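Side-chain contacts in sugar kinase (Agrobacterium tumefaciens, PDB 2RBC), which probably phosphorylates a sugar or related alcohol at the expense of ATP, as other carbohydrate kinases of the ribokinase (pfkB) family do: residues S123-I126 / E132-I135; I125-R130 / A268-A273; K146-A149 / E153-A156; V161-R166 / L172-V177. All coordinates share one frame; numbering follows the deposited sequence. Where two conformers were deposited one is given.

Interaction 1: residues S123-I126 / E132-I135. With EDO (1,2-ethanediol), chain H; EDO (1,2-ethanediol), chain L.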
# COMPACT_ATOMS: atom_id res chain seq x y z
N SER A 123 -4.20 1.42 4.68
CA SER A 123 -4.69 2.29 3.61
C SER A 123 -3.60 2.81 2.68
O SER A 123 -2.47 2.99 3.09
CB SER A 123 -5.39 3.52 4.18
OG SER A 123 -6.36 3.14 5.15
N THR A 124 -3.96 3.03 1.41
CA THR A 124 -3.16 3.88 0.54
C THR A 124 -3.75 5.30 0.55
O THR A 124 -4.97 5.47 0.37
CB THR A 124 -3.04 3.34 -0.87
OG1 THR A 124 -2.04 2.31 -0.89
CG2 THR A 124 -2.66 4.44 -1.88
N ILE A 125 -2.89 6.29 0.75
CA ILE A 125 -3.29 7.69 0.62
C ILE A 125 -2.35 8.37 -0.35
O ILE A 125 -1.15 8.36 -0.15
CB ILE A 125 -3.33 8.43 1.97
CG1 ILE A 125 -4.18 7.66 2.98
CG2 ILE A 125 -3.90 9.84 1.79
CD1 ILE A 125 -4.26 8.26 4.38
N ILE A 126 -2.91 8.92 -1.43
CA ILE A 126 -2.15 9.63 -2.47
C ILE A 126 -2.41 11.11 -2.20
O ILE A 126 -3.56 11.55 -2.24
CB ILE A 126 -2.58 9.23 -3.88
CG1 ILE A 126 -2.45 7.69 -4.07
CG2 ILE A 126 -1.75 9.98 -4.95
CD1 ILE A 126 -3.22 7.12 -5.23
N GLU A 132 -4.13 17.86 -1.14
CA GLU A 132 -5.38 17.12 -1.26
C GLU A 132 -5.08 15.63 -1.29
O GLU A 132 -3.98 15.24 -1.70
CB GLU A 132 -6.11 17.51 -2.54
CG GLU A 132 -6.61 18.94 -2.49
CD GLU A 132 -7.52 19.29 -3.65
OE1 GLU A 132 -7.36 18.70 -4.75
OE2 GLU A 132 -8.38 20.17 -3.44
N ARG A 133 -6.06 14.82 -0.89
CA ARG A 133 -5.88 13.37 -0.70
C ARG A 133 -6.89 12.47 -1.39
O ARG A 133 -8.08 12.79 -1.45
CB ARG A 133 -5.98 13.05 0.77
CG ARG A 133 -5.14 13.92 1.63
CD ARG A 133 -4.90 13.27 2.96
NE ARG A 133 -6.03 13.35 3.87
CZ ARG A 133 -6.36 14.44 4.56
NH1 ARG A 133 -5.70 15.58 4.42
NH2 ARG A 133 -7.38 14.38 5.39
N LEU A 134 -6.41 11.33 -1.87
CA LEU A 134 -7.25 10.22 -2.31
C LEU A 134 -6.92 9.01 -1.40
O LEU A 134 -5.75 8.61 -1.31
CB LEU A 134 -7.01 9.90 -3.78
CG LEU A 134 -7.52 8.53 -4.26
CD1 LEU A 134 -9.02 8.35 -4.05
CD2 LEU A 134 -7.11 8.30 -5.71
N ILE A 135 -7.94 8.48 -0.71
CA ILE A 135 -7.77 7.39 0.24
C ILE A 135 -8.44 6.11 -0.26
O ILE A 135 -9.57 6.13 -0.77
CB ILE A 135 -8.28 7.74 1.66
CG1 ILE A 135 -8.02 6.58 2.64
CG2 ILE A 135 -9.77 8.06 1.61
CD1 ILE A 135 -8.13 6.95 4.10
C1 EDO H . 0.61 0.40 -0.22
O1 EDO H . 1.18 -0.38 -1.29
C2 EDO H . -0.75 -0.15 0.22
O2 EDO H . -1.54 0.86 0.87
C1 EDO L . -8.73 18.90 5.56
O1 EDO L . -7.78 19.08 4.49
C2 EDO L . -9.35 17.50 5.52
O2 EDO L . -9.08 16.76 6.74

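Interaction 2: residues I125-R130 / A268-A273. With EDO (1,2-ethanediol), chain L.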
# COMPACT_ATOMS: atom_id res chain seq x y z
N ILE A 125 -2.89 6.29 0.75
CA ILE A 125 -3.29 7.69 0.62
C ILE A 125 -2.35 8.37 -0.35
O ILE A 125 -1.15 8.36 -0.15
CB ILE A 125 -3.33 8.43 1.97
CG1 ILE A 125 -4.18 7.66 2.98
CG2 ILE A 125 -3.90 9.84 1.79
CD1 ILE A 125 -4.26 8.26 4.38
N ILE A 126 -2.91 8.92 -1.43
CA ILE A 126 -2.15 9.63 -2.47
C ILE A 126 -2.41 11.11 -2.20
O ILE A 126 -3.56 11.55 -2.24
CB ILE A 126 -2.58 9.23 -3.88
CG1 ILE A 126 -2.45 7.69 -4.07
CG2 ILE A 126 -1.75 9.98 -4.95
CD1 ILE A 126 -3.22 7.12 -5.23
N ILE A 127 -1.33 11.85 -1.88
CA ILE A 127 -1.37 13.24 -1.48
C ILE A 127 -0.65 14.09 -2.55
O ILE A 127 0.56 13.96 -2.77
CB ILE A 127 -0.69 13.42 -0.11
CG1 ILE A 127 -1.20 12.37 0.88
CG2 ILE A 127 -0.89 14.81 0.41
CD1 ILE A 127 -0.64 12.47 2.27
N ASP A 128 -1.42 14.93 -3.26
CA ASP A 128 -0.88 15.75 -4.34
C ASP A 128 -0.18 16.99 -3.79
O ASP A 128 -0.07 17.18 -2.56
CB ASP A 128 -1.94 16.08 -5.43
CG ASP A 128 -3.04 17.03 -4.94
OD1 ASP A 128 -2.93 17.55 -3.82
OD2 ASP A 128 -4.01 17.24 -5.69
N ASN A 129 0.35 17.82 -4.68
CA ASN A 129 1.06 19.02 -4.22
C ASN A 129 0.15 20.17 -3.79
O ASN A 129 0.64 21.24 -3.43
CB ASN A 129 2.11 19.47 -5.23
CG ASN A 129 1.50 19.92 -6.54
OD1 ASN A 129 0.31 20.25 -6.64
ND2 ASN A 129 2.32 19.93 -7.57
N ARG A 130 -1.17 19.96 -3.79
CA ARG A 130 -2.10 20.85 -3.08
C ARG A 130 -2.39 20.37 -1.66
O ARG A 130 -3.22 20.97 -0.96
CB ARG A 130 -3.44 20.93 -3.79
CG ARG A 130 -3.37 21.22 -5.25
CD ARG A 130 -4.77 21.25 -5.75
NE ARG A 130 -4.92 20.64 -7.06
CZ ARG A 130 -6.09 20.30 -7.61
NH1 ARG A 130 -6.12 19.74 -8.83
NH2 ARG A 130 -7.25 20.51 -6.95
N ALA A 268 -0.82 24.95 5.29
CA ALA A 268 -1.30 23.57 5.43
C ALA A 268 -0.69 22.62 4.41
O ALA A 268 -1.38 22.22 3.45
CB ALA A 268 -2.79 23.52 5.29
N VAL A 269 0.54 22.18 4.67
CA VAL A 269 1.22 21.19 3.82
C VAL A 269 0.51 19.81 3.79
O VAL A 269 0.37 19.18 2.72
CB VAL A 269 2.69 21.00 4.30
CG1 VAL A 269 3.42 19.95 3.48
CG2 VAL A 269 3.42 22.32 4.23
N ASP A 270 0.09 19.34 4.95
CA ASP A 270 -0.55 18.04 5.09
C ASP A 270 -1.42 18.04 6.33
O ASP A 270 -0.92 18.01 7.44
CB ASP A 270 0.50 16.93 5.11
CG ASP A 270 -0.09 15.54 5.28
OD1 ASP A 270 -1.32 15.37 5.23
OD2 ASP A 270 0.70 14.60 5.50
N THR A 271 -2.73 18.11 6.14
CA THR A 271 -3.65 18.17 7.26
C THR A 271 -4.04 16.77 7.76
O THR A 271 -4.77 16.65 8.71
CB THR A 271 -4.93 18.93 6.90
OG1 THR A 271 -5.62 18.19 5.90
CG2 THR A 271 -4.63 20.33 6.39
N LEU A 272 -3.52 15.71 7.15
CA LEU A 272 -3.82 14.35 7.64
C LEU A 272 -3.41 14.23 9.10
O LEU A 272 -2.30 14.60 9.45
CB LEU A 272 -3.08 13.33 6.75
CG LEU A 272 -3.33 11.85 6.98
CD1 LEU A 272 -4.81 11.50 6.85
CD2 LEU A 272 -2.48 11.03 5.99
N ALA A 273 -4.32 13.76 9.95
CA ALA A 273 -4.06 13.55 11.41
C ALA A 273 -4.13 14.81 12.29
O ALA A 273 -3.86 14.74 13.48
CB ALA A 273 -2.71 12.81 11.64
C1 EDO L . -8.73 18.90 5.56
O1 EDO L . -7.78 19.08 4.49
C2 EDO L . -9.35 17.50 5.52
O2 EDO L . -9.08 16.76 6.74

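Interaction 3: residues K146-A149 / E153-A156. With EDO (1,2-ethanediol), chain I.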
# COMPACT_ATOMS: atom_id res chain seq x y z
N LYS A 146 -15.04 -9.13 18.67
CA LYS A 146 -14.90 -9.84 19.91
C LYS A 146 -14.82 -8.85 21.06
O LYS A 146 -14.35 -7.71 20.92
CB LYS A 146 -13.67 -10.72 19.86
CG LYS A 146 -13.66 -11.86 20.82
CD LYS A 146 -12.81 -13.02 20.25
CE LYS A 146 -12.18 -13.92 21.36
NZ LYS A 146 -13.12 -14.23 22.50
N LYS A 147 -15.30 -9.29 22.21
CA LYS A 147 -15.38 -8.43 23.35
C LYS A 147 -14.00 -8.27 23.99
O LYS A 147 -13.32 -9.25 24.24
CB LYS A 147 -16.40 -9.01 24.34
CG LYS A 147 -17.84 -8.91 23.82
CD LYS A 147 -18.82 -8.77 24.99
CE LYS A 147 -20.26 -9.20 24.63
NZ LYS A 147 -21.24 -8.93 25.76
N ARG A 148 -13.57 -7.04 24.21
CA ARG A 148 -12.31 -6.81 24.91
C ARG A 148 -12.58 -6.34 26.34
O ARG A 148 -13.41 -5.48 26.54
CB ARG A 148 -11.55 -5.79 24.13
CG ARG A 148 -10.10 -5.68 24.55
CD ARG A 148 -9.86 -4.47 25.32
NE ARG A 148 -8.44 -4.31 25.59
CZ ARG A 148 -7.88 -4.36 26.78
NH1 ARG A 148 -6.57 -4.21 26.89
NH2 ARG A 148 -8.58 -4.55 27.86
N ALA A 149 -11.87 -6.86 27.34
CA ALA A 149 -12.19 -6.58 28.74
C ALA A 149 -11.94 -5.14 29.11
O ALA A 149 -11.00 -4.51 28.65
CB ALA A 149 -11.41 -7.50 29.69
N GLU A 153 -10.70 -1.59 37.49
CA GLU A 153 -9.30 -1.69 37.89
C GLU A 153 -8.32 -1.37 36.73
O GLU A 153 -7.31 -0.70 36.96
CB GLU A 153 -9.02 -3.06 38.53
CG GLU A 153 -9.61 -3.22 39.96
CD GLU A 153 -9.20 -4.55 40.64
OE1 GLU A 153 -8.60 -5.40 39.92
OE2 GLU A 153 -9.46 -4.76 41.87
N ASP A 154 -8.61 -1.85 35.50
CA ASP A 154 -7.89 -1.44 34.29
C ASP A 154 -7.89 0.09 34.13
O ASP A 154 -6.84 0.70 33.89
CB ASP A 154 -8.50 -2.02 32.98
CG ASP A 154 -8.41 -3.56 32.87
OD1 ASP A 154 -7.60 -4.16 33.63
OD2 ASP A 154 -9.19 -4.14 32.01
N ILE A 155 -9.06 0.71 34.21
CA ILE A 155 -9.21 2.11 33.85
C ILE A 155 -8.67 3.04 34.94
O ILE A 155 -8.25 4.16 34.66
CB ILE A 155 -10.68 2.43 33.51
CG1 ILE A 155 -11.12 1.61 32.27
CG2 ILE A 155 -10.91 3.93 33.27
CD1 ILE A 155 -10.35 1.94 30.96
N ALA A 156 -8.66 2.57 36.19
CA ALA A 156 -8.28 3.41 37.32
C ALA A 156 -6.82 3.80 37.21
O ALA A 156 -6.38 4.76 37.85
CB ALA A 156 -8.55 2.70 38.69
C1 EDO I . -9.04 -7.15 33.13
O1 EDO I . -9.18 -6.96 31.71
C2 EDO I . -9.84 -8.36 33.63
O2 EDO I . -10.92 -8.74 32.76

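Interaction 4: residues V161-R166 / L172-V177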
# COMPACT_ATOMS: atom_id res chain seq x y z
N VAL A 161 -9.27 9.14 29.51
CA VAL A 161 -9.42 8.23 28.38
C VAL A 161 -9.95 9.02 27.19
O VAL A 161 -10.68 10.01 27.35
CB VAL A 161 -10.35 7.02 28.67
CG1 VAL A 161 -9.88 6.29 29.90
CG2 VAL A 161 -11.81 7.42 28.78
N LEU A 162 -9.50 8.60 26.02
CA LEU A 162 -9.95 9.18 24.75
C LEU A 162 -10.35 8.05 23.83
O LEU A 162 -9.61 7.07 23.67
CB LEU A 162 -8.81 10.00 24.13
CG LEU A 162 -9.05 10.59 22.73
CD1 LEU A 162 -10.27 11.50 22.65
CD2 LEU A 162 -7.74 11.21 22.20
N VAL A 163 -11.54 8.14 23.22
CA VAL A 163 -12.01 7.06 22.35
C VAL A 163 -12.43 7.65 21.02
O VAL A 163 -12.97 8.75 20.99
CB VAL A 163 -13.19 6.21 22.96
CG1 VAL A 163 -12.84 5.66 24.44
CG2 VAL A 163 -14.52 6.98 22.91
N ASP A 164 -12.16 6.91 19.93
CA ASP A 164 -12.67 7.23 18.59
C ASP A 164 -13.92 6.40 18.23
O ASP A 164 -14.40 5.65 19.06
CB ASP A 164 -11.54 7.16 17.53
CG ASP A 164 -11.10 5.77 17.17
OD1 ASP A 164 -11.88 4.82 17.38
OD2 ASP A 164 -9.94 5.61 16.67
N VAL A 165 -14.45 6.59 17.02
CA VAL A 165 -15.69 5.96 16.61
C VAL A 165 -15.48 4.57 15.99
O VAL A 165 -16.43 3.93 15.60
CB VAL A 165 -16.49 6.84 15.62
CG1 VAL A 165 -16.98 8.12 16.31
CG2 VAL A 165 -15.69 7.12 14.31
N ARG A 166 -14.25 4.08 15.96
CA ARG A 166 -13.93 2.87 15.21
C ARG A 166 -14.30 1.54 15.89
O ARG A 166 -14.61 0.59 15.21
CB ARG A 166 -12.44 2.84 14.83
CG ARG A 166 -12.02 1.55 14.06
CD ARG A 166 -12.76 1.38 12.72
NE ARG A 166 -12.24 2.40 11.82
CZ ARG A 166 -12.78 3.59 11.57
NH1 ARG A 166 -13.97 3.97 12.05
NH2 ARG A 166 -12.13 4.43 10.76
N LEU A 172 -17.73 2.58 24.14
CA LEU A 172 -18.83 2.81 25.08
C LEU A 172 -18.44 2.41 26.48
O LEU A 172 -18.68 3.13 27.45
CB LEU A 172 -20.07 2.04 24.64
CG LEU A 172 -21.34 2.26 25.47
CD1 LEU A 172 -21.72 3.75 25.56
CD2 LEU A 172 -22.49 1.44 24.88
N ASP A 173 -17.82 1.25 26.60
CA ASP A 173 -17.43 0.73 27.90
C ASP A 173 -16.35 1.56 28.54
O ASP A 173 -16.38 1.81 29.76
CB ASP A 173 -16.86 -0.66 27.76
CG ASP A 173 -17.91 -1.73 27.74
OD1 ASP A 173 -19.12 -1.43 27.97
OD2 ASP A 173 -17.50 -2.90 27.50
N VAL A 174 -15.36 1.95 27.75
CA VAL A 174 -14.25 2.75 28.28
C VAL A 174 -14.75 4.13 28.79
O VAL A 174 -14.35 4.61 29.88
CB VAL A 174 -13.11 2.89 27.24
CG1 VAL A 174 -12.12 3.95 27.71
CG2 VAL A 174 -12.39 1.48 27.01
N LEU A 175 -15.61 4.77 28.00
CA LEU A 175 -16.19 6.04 28.41
C LEU A 175 -16.98 5.90 29.71
O LEU A 175 -16.83 6.70 30.61
CB LEU A 175 -17.08 6.67 27.33
CG LEU A 175 -16.40 7.16 26.05
CD1 LEU A 175 -17.47 7.56 24.99
CD2 LEU A 175 -15.42 8.31 26.33
N THR A 176 -17.85 4.89 29.77
CA THR A 176 -18.69 4.65 30.93
C THR A 176 -17.89 4.43 32.20
O THR A 176 -18.16 5.07 33.24
CB THR A 176 -19.63 3.47 30.69
OG1 THR A 176 -20.43 3.78 29.55
CG2 THR A 176 -20.56 3.22 31.94
N VAL A 177 -16.92 3.53 32.13
CA VAL A 177 -16.13 3.18 33.32
C VAL A 177 -15.31 4.42 33.74
O VAL A 177 -15.33 4.83 34.91
CB VAL A 177 -15.23 1.92 33.05
CG1 VAL A 177 -14.28 1.63 34.25
CG2 VAL A 177 -16.11 0.69 32.74

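Interaction 1: residues S123-I126 / E132-I135
I126 and L134 stand opposite each other as an antiparallel hydrogen-bonded pair, and their main chains satisfy one another. I126 N donates to L134 O and L134 N donates to I126 O, both at 2.9 Å and nearly straight. Each oxygen also receives a weaker CA-H contact: R133 CA lies 3.3 Å from I126 O, and I125 CA approaches L134 O equally closely.

I125 and I135 form the adjoining non-hydrogen-bonded pair, so the backbone of I125 bonds instead to T42 and F44 of strand 39-45. The I125 and I135 side chains run side by side, I125 CG1 4.0 Å from I135 CG1, although I135 has a second deposited conformer. I125 CG2, anti to the backbone N, lies alongside R133 CD at 3.8 Å. On the face of I126 and L134, CD1 of the former meets CD2 of the latter at 4.1 Å. Branched apolar residues suit both faces of an extended chain, which are largely buried here.

The polar ends are served from outside. R133 NH1 bonds T271 OG1, while NH2 donates to an ethanediol O2 at 3.2 Å; E132 pairs with R130. T124 OG1 bonds T124 OG1 of the second subunit, and the ethanediol modelled beside it is too close to be trusted. The hairpin belongs to the four-stranded lid sheet, which L134 and I135 extend by parallel pairing with a strand of the second subunit. The chemistry implies a hairpin joined by main-chain bonds and apolar contacts on both faces, its polar groups left for partners beyond it.

Interaction 2: residues I125-R130 / A268-A273
In I125, CG1 stands anti to the carbonyl carbon (chi1 -53°) on an extended chain, while in L272 CG is anti to the backbone N (chi1 -175°); these torsions send the two side chains tip to tip, I125 CD1 3.7 Å from L272 CD2. I127, two residues along the strand, has nearly the same torsions as I125 and crosses the D270 side chain at about a right angle, its CD1 4.1 Å from D270 OD2. Both oxygens of this buried carboxylate have N-H partners, which is consistent with a methyl group lying beside it. D270 OD1 accepts from L272 N at 2.9 Å, from above the carboxylate plane, closing an Asx turn, and OD2 takes the backbone N-H groups of G311 and G312.

Segment 268-273 leads into helix 274-287, with A273 at the N-cap position, and carries the start of a pfkB signature sequence; in relatives the turn at the start of this helix forms an anion hole for phosphate transfer. The contact therefore brings the lid sheet against the main domain beside the probable active site. T271 OG1 bonds an ethanediol O1, 2.7 Å away. At the far end of the strand, D128 OD1 accepts from R130 N at 3.0 Å in a second Asx turn.

Interaction 3: residues K146-A149 / E153-A156
R148 and D154 come near each other without joining: R148 NH2 lies 4.2 Å from D154 OD2, beyond salt-bridge range, although the oxygen is at the edge of the guanidinium and close to its plane. The attraction is thus probably only long-range. A149 O is the other neighbour of this carboxylate, 3.8 Å from D154 OD2, and two acceptors so placed need donors of their own. A149 O is met by R148 NH2 in the guanidinium plane, the donor tilted 18° from the carbonyl plane; the modelled 2.5 Å between R148 NH2 and A149 O is shorter than such a bond should be, so its exact length is doubtful. D154 OD2 accepts from the O1 of an ethanediol, probably left from crystallisation, at 2.8 Å, in addition to a hydrogen bond with a residue adjoining the segments. The same O1 lies a close 3.1 Å from A149 CB, where only a small side chain stands beside the diol.

These segments belong to the connection between the lid strand 133-138 and strand 160-163 of the main sheet, a surface passage in which helix 152-155 makes a single short excursion. Further out, the arginine has two further partners: R148 NH1 bonds G111 O, and its guanidinium makes a cation-pi contact with W86 of strand 82-90. A long side chain with several N-H groups suits this place, since it spans from the loop to the aromatic ring and still serves a carbonyl on its way. D154 also touches W86, while its backbone N bonds T151 OG1, which ties the first turn of the helix to T151, and the apolar side chain of I155 packs on W86 and on V177 and A178 of helix 168-180.

Interaction 4: residues V161-R166 / L172-V177
V174, on helix 168-180, meets both valines that strand 161-163 turns toward it, V161 and V163. Starting at its root, V174 CB lies 3.9 Å from V163 CG1. From there CG1, set anti to the backbone N (chi1 168°), carries most of the contact: it reaches V161 CG2 at 3.6 Å, comes almost as near to V161 CB, and lies 3.8 Å from V163 CG1. V174 and V163 slide past each other in opposite directions, whereas V174 and V161 cross at a slant. Beyond these valines, the V174 side chain also touches L33 and V35 of the neighbouring strand 31-35, so this one branched residue packs over two neighbouring strands.

L175 takes the next place along the helix. Its CB points to the flank, but the longer leucine chain brings CD1 back to V163 CG2 at 3.7 Å, with CG equally close. T176 is on the exposed side, and there its hydroxyl donates to L172 O at 2.8 Å, an oxygen that already accepts T176 N from the opposite face of its plane. Past the strand end, D164 OD1 accepts from R166 N at 2.9 Å in an Asx turn, and OD2 bonds A37 N.

Strand and helix run nearly antiparallel (152°), with valines suited to the extended strand and the longer leucine reaching from the helix to V163. Followed by the parallel strand 185-189, they form a beta-alpha-beta crossover, the unit from which the central alpha/beta domain of ribokinase-fold enzymes is built.

Interactions 1 and 2 share strand 121-127 of the lid sheet. Interaction 1 joins it to its hairpin partner at the subunit interface, and interaction 2 brings it to a loop of the main domain; R133 and T271 connect the two. Interactions 3 and 4 lie about 11 Å apart, centre to centre, and meet where I155 packs on V161, V174 and V177. Interactions 1, 2 and 4 are buried, yet only the first has backbone bonds across it, the other two relying mainly on aliphatic side-chain contacts. Interaction 3 is a surface contact of loosely matched charges. Along the chain, interactions 3 and 4 fall within the long loop that interaction 2 closes.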